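Local coordinates for YncI copper-binding domain-containing protein (Nocardia farcinica, PDB 3ESM) that is of unknown function but may bind copper through an immunoglobulin-like domain of a longer, membrane-associated protein, at residues 71-74 against 75-79. The protein carries 2 engineered substitutions. Numbering follows the deposited sequence.
Sequences WTAD and PGNPG. With DMS (dimethyl sulfoxide), chain D.
Asn-77 closes a turn on Asp-74 with its backbone N and opens the next with its side chain, the two turns following one another in the loop after strand 66-73. The first is a type II beta turn from Asp-74 to Asn-77, in which Asn-77 N donates to Asp-74 O over 3.0 Å. The bond is somewhat bent, 147° at the hydrogen, and the donor lies 32° from the carbonyl plane. Pro-75 takes the second position of the turn, its CD 3.4 Å from CB of Asp-74, and Gly-76 the third, where the backbone angles suit glycine, since a CB would press on the preceding carbonyl O. Gly-76 N is met by a dimethyl sulfoxide molecule, probably from the crystallisation liquor, whose O accepts at 2.8 Å in an almost straight bond.

The second is an Asx turn: OD1 of Asn-77 receives Gly-79 N at 3.0 Å, with the donor well above the amide plane. With CG anti to the backbone N (chi1 -180°), the amide turns back toward the strand, and ND2 comes within 4.1 Å of CB of Ala-73. That nitrogen bonds to Gly-53 O, just ahead of strand 54-60, while CB of Ala-73 and the side chain of Asn-77 both rest on Trp-54. The carboxylate of Asp-74 leads away from the turn, its OD1 bonded to the hydroxyl of Thr-55. Arg-57 of the second subunit reaches Asn-77 O, placing the bend at the dimer interface.

With both ends of the Asn-77 amide engaged, OD1 by its own loop and ND2 by Gly-53 of the same chain, rotation about chi2 is probably restrained, and one side chain ties the outgoing loop to the start of strand 54-60.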
ATOM      1  N   TRP A  71       4.929   0.556  -7.002  1.00 21.46           N
ATOM      2  CA  TRP A  71       5.622  -0.700  -7.374  1.00 22.36           C
ATOM      3  C   TRP A  71       5.186  -1.768  -6.392  1.00 22.71           C
ATOM      4  O   TRP A  71       5.105  -1.503  -5.185  1.00 22.68           O
ATOM      5  CB  TRP A  71       7.134  -0.533  -7.235  1.00 22.51           C
ATOM      6  CG  TRP A  71       7.764   0.391  -8.190  1.00 22.34           C
ATOM      7  CD1 TRP A  71       8.323   0.053  -9.396  1.00 24.56           C
ATOM      8  CD2 TRP A  71       7.983   1.800  -8.017  1.00 23.23           C
ATOM      9  NE1 TRP A  71       8.859   1.176  -9.990  1.00 25.76           N
ATOM     10  CE2 TRP A  71       8.663   2.261  -9.173  1.00 25.02           C
ATOM     11  CE3 TRP A  71       7.651   2.715  -7.005  1.00 25.50           C
ATOM     12  CZ2 TRP A  71       9.077   3.593  -9.326  1.00 25.78           C
ATOM     13  CZ3 TRP A  71       8.041   4.044  -7.155  1.00 26.54           C
ATOM     14  CH2 TRP A  71       8.731   4.478  -8.317  1.00 26.55           C
ATOM     15  N   THR A  72       4.929  -2.978  -6.880  1.00 21.83           N
ATOM     16  CA  THR A  72       4.396  -4.042  -6.030  1.00 22.64           C
ATOM     17  C   THR A  72       5.155  -5.296  -6.351  1.00 22.69           C
ATOM     18  O   THR A  72       5.311  -5.632  -7.529  1.00 22.74           O
ATOM     19  CB  THR A  72       2.919  -4.318  -6.330  1.00 23.69           C
ATOM     20  OG1 THR A  72       2.166  -3.103  -6.169  1.00 24.19           O
ATOM     21  CG2 THR A  72       2.387  -5.388  -5.343  1.00 25.79           C
ATOM     22  N   ALA A  73       5.619  -5.989  -5.308  1.00 21.29           N
ATOM     23  CA  ALA A  73       6.374  -7.235  -5.512  1.00 21.41           C
ATOM     24  C   ALA A  73       5.436  -8.329  -6.023  1.00 22.18           C
ATOM     25  O   ALA A  73       4.346  -8.527  -5.471  1.00 22.07           O
ATOM     26  CB  ALA A  73       7.003  -7.634  -4.167  1.00 21.48           C
ATOM     27  N   ASP A  74       5.789  -8.934  -7.171  1.00 23.23           N
ATOM     28  CA  ASP A  74       5.039 -10.079  -7.681  1.00 24.45           C
ATOM     29  C   ASP A  74       4.952 -11.229  -6.686  1.00 23.08           C
ATOM     30  O   ASP A  74       5.836 -11.446  -5.892  1.00 23.29           O
ATOM     31  CB  ASP A  74       5.692 -10.626  -8.951  1.00 25.14           C
ATOM     32  CG  ASP A  74       5.759  -9.602 -10.051  1.00 29.09           C
ATOM     33  OD1 ASP A  74       4.997  -8.628  -9.995  1.00 30.17           O
ATOM     34  OD2 ASP A  74       6.612  -9.777 -10.953  1.00 34.22           O
ATOM     35  N   PRO A  75       3.895 -12.033  -6.807  1.00 24.12           N
ATOM     36  CA  PRO A  75       3.740 -13.244  -5.976  1.00 24.58           C
ATOM     37  C   PRO A  75       4.986 -14.134  -6.103  1.00 23.73           C
ATOM     38  O   PRO A  75       5.487 -14.358  -7.223  1.00 24.07           O
ATOM     39  CB  PRO A  75       2.503 -13.907  -6.599  1.00 25.81           C
ATOM     40  CG  PRO A  75       1.703 -12.759  -7.083  1.00 25.81           C
ATOM     41  CD  PRO A  75       2.747 -11.803  -7.673  1.00 24.18           C
ATOM     42  N   GLY A  76       5.486 -14.661  -4.998  1.00 24.41           N
ATOM     43  CA  GLY A  76       6.724 -15.442  -5.032  1.00 25.20           C
ATOM     44  C   GLY A  76       7.975 -14.643  -4.754  1.00 25.01           C
ATOM     45  O   GLY A  76       8.963 -15.201  -4.268  1.00 25.12           O
ATOM     46  N   ASN A  77       7.955 -13.353  -5.106  1.00 25.35           N
ATOM     47  CA  ASN A  77       9.049 -12.461  -4.754  1.00 24.81           C
ATOM     48  C   ASN A  77       8.881 -12.076  -3.296  1.00 25.68           C
ATOM     49  O   ASN A  77       7.857 -11.475  -2.962  1.00 25.22           O
ATOM     50  CB  ASN A  77       8.973 -11.228  -5.665  1.00 24.81           C
ATOM     51  CG  ASN A  77      10.072 -10.230  -5.391  1.00 25.50           C
ATOM     52  OD1 ASN A  77      10.855 -10.391  -4.450  1.00 26.74           O
ATOM     53  ND2 ASN A  77      10.139  -9.180  -6.211  1.00 24.19           N
ATOM     54  N   PRO A  78       9.849 -12.419  -2.436  1.00 26.44           N
ATOM     55  CA  PRO A  78       9.702 -12.173  -0.999  1.00 27.71           C
ATOM     56  C   PRO A  78       9.829 -10.682  -0.629  1.00 29.06           C
ATOM     57  O   PRO A  78       9.675 -10.347   0.556  1.00 30.87           O
ATOM     58  CB  PRO A  78      10.891 -12.932  -0.401  1.00 29.54           C
ATOM     59  CG  PRO A  78      11.912 -12.921  -1.468  1.00 28.73           C
ATOM     60  CD  PRO A  78      11.132 -13.093  -2.733  1.00 26.84           C
ATOM     61  N   GLY A  79      10.141  -9.820  -1.592  1.00 28.55           N
ATOM     62  CA  GLY A  79      10.323  -8.385  -1.326  1.00 27.60           C
ATOM     63  C   GLY A  79      11.671  -8.047  -0.704  1.00 28.84           C
ATOM     64  O   GLY A  79      12.572  -8.900  -0.639  1.00 29.72           O
TER
HETATM   65  S   DMS D 178       4.866 -14.391  -1.019  1.00 33.02           S
HETATM   66  O   DMS D 178       4.123 -14.381  -2.608  1.00 32.53           O
HETATM   67  C1  DMS D 178       4.754 -16.039  -0.265  1.00 34.13           C
HETATM   68  C2  DMS D 178       6.650 -14.279  -1.316  1.00 33.11           C